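PDB 2Q18: 2-keto-3-deoxy-D-arabinonate dehydratase from Sulfolobus solfataricus, which catalyses the magnesium-dependent dehydration of 2-dehydro-3-deoxy-D-arabinonate to 2,5-dioxopentanoate, a step in the pentose oxidation pathway from D-arabinonate to 2-oxoglutarate. Local coordinates for residues I71-W77 with I246-L252. Numbering follows the deposited sequence.
Sequences IDPPEVW and IPDGTIL
Ile251 is held through both its backbone polar atoms by the neighbouring strand: its N donates to Glu75 O (3.0 Å), and its O accepts from Trp77 N (2.8 Å) in a nearly straight bond (173°). This is parallel pairing within the FAH-family fold; strand 250-253 lies between strand 76-80 and antiparallel strand 140-150, which carries the magnesium ligands Glu143 and Glu145. The side chain of Leu252 is about 8 Å from that of Glu145. Val76 turns its own backbone outward to strand 114-119, while beta-branched Val76 and Ile251 suit the extended chain.

A type II turn, Pro247 to Thr250, leads into the second strand. The backbone N-H of Thr250 closes it on Pro247 O, and the hydroxyl adds a second, short bond (OG1 to Pro247 O, 2.6 Å). Thr250 CG2 lies 4.0 Å from Trp77 CD1. Gly249 suits the positive phi (91°), where a side chain would press on the preceding carbonyl oxygen and crowd Pro74 CD; with Thr250 it faces Leu150 in a G1 beta bulge. Asp248 OD1 accepts from Ser152 N. Pro74 and Pro247 slide past each other in opposite directions, Pro74 CB tight against Pro247 CG (3.4 Å). Pro73 CB rests 3.7 Å from Ile251 CD1, near Phe190.

Beyond CG the Glu75 chain runs extended, crossing the Pro247 ring at about a right angle. Its OE1 accepts Trp77 NE1 (2.9 Å) on the anti side, almost in the indole plane; OE2 forms a salt bridge with Arg123 of the second subunit. Indole and arginine probably stabilise the buried carboxylate as an anion, which thereby joins this strand junction to the subunit interface.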
loop_
_atom_site.group_PDB
_atom_site.type_symbol
_atom_site.label_atom_id
_atom_site.label_comp_id
_atom_site.label_asym_id
_atom_site.label_seq_id
_atom_site.Cartn_x
_atom_site.Cartn_y
_atom_site.Cartn_z
ATOM N N ILE A 71 -3.188 -6.119 20.566
ATOM C CA ILE A 71 -2.213 -5.748 19.530
ATOM C C ILE A 71 -1.777 -6.999 18.784
ATOM O O ILE A 71 -2.046 -8.119 19.228
ATOM C CB ILE A 71 -0.921 -5.053 20.103
ATOM C CG1 ILE A 71 -0.136 -6.007 21.021
ATOM C CG2 ILE A 71 -1.247 -3.708 20.783
ATOM C CD1 ILE A 71 1.246 -5.491 21.442
ATOM N N ASP A 72 -1.113 -6.798 17.650
ATOM C CA ASP A 72 -0.365 -7.858 16.987
ATOM C C ASP A 72 1.103 -7.708 17.392
ATOM O O ASP A 72 1.814 -6.869 16.831
ATOM C CB ASP A 72 -0.517 -7.768 15.460
ATOM C CG ASP A 72 -1.964 -7.931 14.998
ATOM O OD1 ASP A 72 -2.624 -8.902 15.425
ATOM O OD2 ASP A 72 -2.443 -7.087 14.201
ATOM N N PRO A 73 1.568 -8.514 18.372
ATOM C CA PRO A 73 2.956 -8.369 18.813
ATOM C C PRO A 73 3.898 -8.991 17.779
ATOM O O PRO A 73 3.784 -10.184 17.488
ATOM C CB PRO A 73 2.990 -9.152 20.128
ATOM C CG PRO A 73 1.925 -10.199 19.970
ATOM C CD PRO A 73 0.868 -9.609 19.073
ATOM N N PRO A 74 4.817 -8.189 17.208
ATOM C CA PRO A 74 5.648 -8.743 16.140
ATOM C C PRO A 74 6.458 -9.949 16.610
ATOM O O PRO A 74 6.686 -10.874 15.834
ATOM C CB PRO A 74 6.555 -7.571 15.747
ATOM C CG PRO A 74 5.810 -6.347 16.203
ATOM C CD PRO A 74 5.139 -6.775 17.479
ATOM N N GLU A 75 6.860 -9.941 17.879
ATOM C CA GLU A 75 7.557 -11.072 18.484
ATOM C C GLU A 75 7.050 -11.285 19.894
ATOM O O GLU A 75 6.700 -10.325 20.585
ATOM C CB GLU A 75 9.080 -10.838 18.512
ATOM C CG GLU A 75 9.703 -10.713 17.128
ATOM C CD GLU A 75 11.217 -10.513 17.147
ATOM O OE1 GLU A 75 11.847 -10.611 18.225
ATOM O OE2 GLU A 75 11.771 -10.260 16.061
ATOM N N VAL A 76 7.000 -12.546 20.312
ATOM C CA VAL A 76 6.703 -12.877 21.704
ATOM C C VAL A 76 7.828 -13.738 22.256
ATOM O O VAL A 76 8.192 -14.760 21.673
ATOM C CB VAL A 76 5.340 -13.602 21.882
ATOM C CG1 VAL A 76 5.061 -13.844 23.362
ATOM C CG2 VAL A 76 4.204 -12.793 21.263
ATOM N N TRP A 77 8.376 -13.300 23.382
ATOM C CA TRP A 77 9.448 -14.010 24.058
ATOM C C TRP A 77 9.011 -14.340 25.483
ATOM O O TRP A 77 8.138 -13.679 26.052
ATOM C CB TRP A 77 10.715 -13.149 24.099
ATOM C CG TRP A 77 11.371 -12.932 22.758
ATOM C CD1 TRP A 77 10.965 -12.078 21.771
ATOM C CD2 TRP A 77 12.562 -13.567 22.275
ATOM N NE1 TRP A 77 11.831 -12.143 20.700
ATOM C CE2 TRP A 77 12.820 -13.049 20.984
ATOM C CE3 TRP A 77 13.444 -14.517 22.814
ATOM C CZ2 TRP A 77 13.919 -13.455 20.217
ATOM C CZ3 TRP A 77 14.535 -14.923 22.052
ATOM C CH2 TRP A 77 14.763 -14.388 20.767
ATOM N N ILE A 246 14.734 -6.055 19.027
ATOM C CA ILE A 246 13.321 -6.413 19.072
ATOM C C ILE A 246 12.485 -5.262 18.511
ATOM O O ILE A 246 12.825 -4.099 18.712
ATOM C CB ILE A 246 12.858 -6.800 20.507
ATOM C CG1 ILE A 246 13.175 -5.681 21.507
ATOM C CG2 ILE A 246 13.500 -8.132 20.932
ATOM C CD1 ILE A 246 12.329 -5.706 22.772
ATOM N N PRO A 247 11.411 -5.582 17.771
ATOM C CA PRO A 247 10.534 -4.529 17.254
ATOM C C PRO A 247 9.629 -3.915 18.319
ATOM O O PRO A 247 9.410 -4.523 19.373
ATOM C CB PRO A 247 9.702 -5.253 16.192
ATOM C CG PRO A 247 9.730 -6.684 16.592
ATOM C CD PRO A 247 10.996 -6.931 17.332
ATOM N N ASP A 248 9.117 -2.715 18.042
ATOM C CA ASP A 248 8.129 -2.076 18.909
ATOM C C ASP A 248 6.893 -2.973 19.023
ATOM O O ASP A 248 6.430 -3.522 18.023
ATOM C CB ASP A 248 7.715 -0.712 18.356
ATOM C CG ASP A 248 8.870 0.277 18.296
ATOM O OD1 ASP A 248 9.735 0.274 19.203
ATOM O OD2 ASP A 248 8.897 1.066 17.331
ATOM N N GLY A 249 6.380 -3.127 20.241
ATOM C CA GLY A 249 5.201 -3.971 20.481
ATOM C C GLY A 249 5.537 -5.414 20.817
ATOM O O GLY A 249 4.632 -6.243 20.989
ATOM N N THR A 250 6.832 -5.719 20.900
ATOM C CA THR A 250 7.291 -7.028 21.361
ATOM C C THR A 250 6.724 -7.302 22.753
ATOM O O THR A 250 6.684 -6.405 23.604
ATOM C CB THR A 250 8.835 -7.108 21.418
ATOM O OG1 THR A 250 9.364 -7.032 20.092
ATOM C CG2 THR A 250 9.313 -8.415 22.055
ATOM N N ILE A 251 6.282 -8.535 22.975
ATOM C CA ILE A 251 5.828 -8.937 24.301
ATOM C C ILE A 251 6.820 -9.892 24.950
ATOM O O ILE A 251 7.264 -10.862 24.333
ATOM C CB ILE A 251 4.398 -9.545 24.280
ATOM C CG1 ILE A 251 3.378 -8.473 23.880
ATOM C CG2 ILE A 251 4.038 -10.129 25.654
ATOM C CD1 ILE A 251 1.954 -9.001 23.680
ATOM N N LEU A 252 7.175 -9.589 26.195
ATOM C CA LEU A 252 7.961 -10.495 27.017
ATOM C C LEU A 252 7.114 -10.970 28.189
ATOM O O LEU A 252 6.632 -10.164 28.986
ATOM C CB LEU A 252 9.239 -9.816 27.530
ATOM C CG LEU A 252 10.060 -10.569 28.586
ATOM C CD1 LEU A 252 10.699 -11.845 28.029
ATOM C CD2 LEU A 252 11.123 -9.658 29.181
#